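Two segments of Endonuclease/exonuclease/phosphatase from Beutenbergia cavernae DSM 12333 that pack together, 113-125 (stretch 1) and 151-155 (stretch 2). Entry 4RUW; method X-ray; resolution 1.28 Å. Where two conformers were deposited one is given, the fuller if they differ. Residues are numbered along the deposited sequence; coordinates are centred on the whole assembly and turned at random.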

# COMPACT_ATOMS: atom_id res chain seq x y z
N ARG A 113 11.78 22.84 3.00
CA ARG A 113 12.95 22.44 3.76
C ARG A 113 13.46 21.06 3.32
O ARG A 113 14.66 20.86 3.15
N LEU A 114 12.54 20.13 3.11
CA LEU A 114 12.93 18.81 2.63
C LEU A 114 13.55 18.89 1.24
O LEU A 114 14.55 18.23 0.96
N ALA A 115 12.98 19.72 0.38
CA ALA A 115 13.54 19.93 -0.96
C ALA A 115 14.95 20.51 -0.89
O ALA A 115 15.84 20.09 -1.62
N GLU A 116 15.17 21.45 0.02
CA GLU A 116 16.50 22.03 0.19
C GLU A 116 17.51 20.96 0.63
O GLU A 116 18.62 20.88 0.11
N LEU A 117 17.11 20.14 1.59
CA LEU A 117 17.98 19.11 2.13
C LEU A 117 18.33 18.00 1.15
O LEU A 117 19.38 17.36 1.29
N LEU A 118 17.47 17.77 0.16
CA LEU A 118 17.61 16.61 -0.72
C LEU A 118 17.93 16.99 -2.17
O LEU A 118 18.12 16.11 -3.01
N ALA A 119 18.03 18.28 -2.46
CA ALA A 119 18.31 18.74 -3.82
C ALA A 119 19.60 18.15 -4.36
O ALA A 119 19.65 17.65 -5.49
N ALA A 120 20.66 18.19 -3.55
CA ALA A 120 21.96 17.72 -4.01
C ALA A 120 21.98 16.20 -4.20
O ALA A 120 22.88 15.65 -4.84
N ASP A 121 20.99 15.53 -3.63
CA ASP A 121 20.85 14.09 -3.77
C ASP A 121 19.98 13.73 -4.96
O ASP A 121 19.72 12.55 -5.21
N GLY A 122 19.52 14.74 -5.68
CA GLY A 122 18.79 14.54 -6.91
C GLY A 122 17.27 14.65 -6.81
O GLY A 122 16.59 14.56 -7.83
N TYR A 123 16.74 14.86 -5.61
CA TYR A 123 15.29 14.92 -5.43
C TYR A 123 14.78 16.31 -5.72
O TYR A 123 14.35 17.04 -4.83
N VAL A 124 14.81 16.67 -7.00
CA VAL A 124 14.51 18.04 -7.42
C VAL A 124 13.10 18.18 -8.01
O VAL A 124 12.72 19.26 -8.45
N HIS A 125 12.33 17.10 -8.00
CA HIS A 125 10.95 17.12 -8.46
C HIS A 125 10.06 16.78 -7.28
O HIS A 125 10.08 15.65 -6.79
N VAL A 151 4.99 13.88 -2.91
CA VAL A 151 5.79 13.01 -3.75
C VAL A 151 7.10 13.73 -4.05
O VAL A 151 7.08 14.88 -4.50
N MSE A 152 8.22 13.07 -3.79
CA MSE A 152 9.53 13.57 -4.18
C MSE A 152 10.17 12.55 -5.10
O MSE A 152 10.06 11.34 -4.88
N SER A 153 10.84 13.03 -6.13
CA SER A 153 11.33 12.14 -7.16
C SER A 153 12.66 12.62 -7.73
O SER A 153 12.89 13.82 -7.87
N ARG A 154 13.53 11.68 -8.07
CA ARG A 154 14.75 11.98 -8.80
C ARG A 154 14.47 12.13 -10.29
O ARG A 154 15.34 12.53 -11.06
N HIS A 155 13.25 11.82 -10.70
CA HIS A 155 12.89 11.80 -12.11
C HIS A 155 11.77 12.78 -12.39
O HIS A 155 10.91 13.00 -11.54

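The contact is organised around two long side chains, Met 152 and Arg 154, and one short antiparallel bridge. At the bridge, His 125 and Ser 153 form a hydrogen-bonded pair: Ser 153 N donates to His 125 O at 2.8 Å, and the return bond from His 125 N to Ser 153 O is weak at 3.3 Å. The CB atoms of His 125 and Ser 153 lie on the same face of the sheet, 4.3 Å apart.

Met 152, a selenomethionine, fills the space between the strand and the helix, whose axes run nearly parallel and 10.8 Å apart. Its CA-to-CB bond points sideways, so chi1 m and chi2 t first extend the chain and chi3 p then turns the methyl back toward stretch 1. Met 152 CE reaches 3.8 Å from Leu 118 CD1, 4.1 Å from Tyr 123 CB and 3.7 Å from Leu 114 O, while Met 152 SE sits 4.2 Å from Leu 114 CB. Leu 114 and Leu 118, one helical turn apart, both have CA-to-CB bonds directed toward stretch 2 and share the m,t rotamer; Ala 115 adds its CA, 3.8 Å from Met 152 CE. Met 152 thus reaches a pocket made by Leu 114, Ala 115, Leu 118 and Tyr 123.

Outside the helix, Gly 122 has phi 100°, where a CB would jam against the preceding carbonyl; an ideal CB would also lie 3.6 Å from Arg 154 CG. Next to it, Tyr 123 takes chi1 m and chi2 near -88°, laying one ring face beneath the aliphatic part of Arg 154. Arg 154 CG stands 3.8 Å from the centroid of the Tyr 123 ring, a CH-pi contact close to the ring normal. In the conformer given, the m,t,t rotamer of Arg 154 runs the chain out over the ring and carries the guanidinium on, placing Asp 121 O over one of its faces. Arg 154 NH2 is 3.0 Å from Asp 121 O, yet the angle is too poor for a hydrogen bond. Arg 154 NE also comes within 3.2 Å of Tyr 123 OH.

His 125, chi1 m and chi2 -74°, brings its ring alongside the turn after the strand, with His 125 CD2 3.3 Å from His 155 O. Ser 153, chi1 t, directs OG to donate to His 155 O at 2.8 Å, tying down that turn, while the CA-to-CB bond of His 155 points away from stretch 1. Two waters bridge the stretches. One donates to both Gly 122 O and Arg 154 O, each at 2.8 Å; the other links His 125 NE2, 2.8 Å away, to Arg 154 O, 3.2 Å away.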

# COMPACT_ATOMS: atom_id res chain seq x y z
CB ARG A 113 12.64 22.47 5.26
CG ARG A 113 13.79 22.04 6.15
CD ARG A 113 15.06 22.83 5.90
NE ARG A 113 16.05 22.51 6.92
CZ ARG A 113 17.37 22.59 6.76
NH1 ARG A 113 17.88 23.00 5.60
NH2 ARG A 113 18.17 22.25 7.76
CB LEU A 114 11.75 17.83 2.67
CG LEU A 114 11.29 17.42 4.06
CD1 LEU A 114 9.90 16.80 3.99
CD2 LEU A 114 12.31 16.44 4.66
CB ALA A 115 12.64 20.83 -1.77
CB GLU A 116 16.45 23.17 1.20
CG GLU A 116 17.78 23.79 1.50
CD GLU A 116 17.67 24.94 2.48
OE1 GLU A 116 17.06 24.75 3.56
OE2 GLU A 116 18.17 26.03 2.15
CB LEU A 117 17.35 18.50 3.39
CG LEU A 117 17.35 19.40 4.62
CD1 LEU A 117 16.28 18.94 5.59
CD2 LEU A 117 18.72 19.39 5.28
CB LEU A 118 16.36 15.73 -0.65
CG LEU A 118 16.22 14.95 0.66
CD1 LEU A 118 14.81 14.41 0.85
CD2 LEU A 118 17.25 13.82 0.74
CB ALA A 119 18.34 20.25 -3.88
CB ALA A 120 23.06 18.16 -3.05
CB ASP A 121 20.27 13.51 -2.49
CG ASP A 121 21.11 13.86 -1.29
OD1 ASP A 121 22.24 13.36 -1.22
OD2 ASP A 121 20.65 14.66 -0.43
CB TYR A 123 14.89 14.45 -4.02
CG TYR A 123 15.27 13.01 -3.80
CD1 TYR A 123 14.41 11.98 -4.15
CD2 TYR A 123 16.52 12.69 -3.28
CE1 TYR A 123 14.79 10.65 -3.98
CE2 TYR A 123 16.90 11.38 -3.11
CZ TYR A 123 16.04 10.37 -3.46
OH TYR A 123 16.43 9.06 -3.29
CB VAL A 124 15.55 18.57 -8.43
CG1 VAL A 124 16.92 18.65 -7.77
CG2 VAL A 124 15.59 17.69 -9.66
CB HIS A 125 10.76 16.13 -9.60
CG HIS A 125 11.77 16.30 -10.69
ND1 HIS A 125 11.73 17.35 -11.58
CD2 HIS A 125 12.87 15.58 -11.01
CE1 HIS A 125 12.75 17.27 -12.41
NE2 HIS A 125 13.45 16.19 -12.09
CB VAL A 151 5.08 12.64 -5.06
CG1 VAL A 151 6.03 11.86 -5.99
CG2 VAL A 151 3.83 11.83 -4.77
CB MSE A 152 10.45 13.81 -2.98
CG MSE A 152 9.89 14.78 -1.93
SE MSE A 152 11.09 15.16 -0.44
CE MSE A 152 12.37 16.29 -1.39
CB SER A 153 10.28 12.04 -8.26
OG SER A 153 10.73 11.29 -9.35
CB ARG A 154 15.78 10.87 -8.60
CG ARG A 154 16.43 10.87 -7.22
CD ARG A 154 17.52 9.83 -7.11
NE ARG A 154 18.22 9.89 -5.84
CZ ARG A 154 19.50 9.59 -5.68
NH1 ARG A 154 20.24 9.21 -6.71
NH2 ARG A 154 20.06 9.68 -4.48
CB HIS A 155 12.49 10.38 -12.51
CG HIS A 155 13.47 9.35 -12.06
ND1 HIS A 155 14.76 9.30 -12.54
CD2 HIS A 155 13.38 8.37 -11.13
CE1 HIS A 155 15.41 8.31 -11.96
NE2 HIS A 155 14.60 7.73 -11.09
O HOH W 1 17.67 13.93 -10.29
O HOH W 2 15.69 14.91 -13.11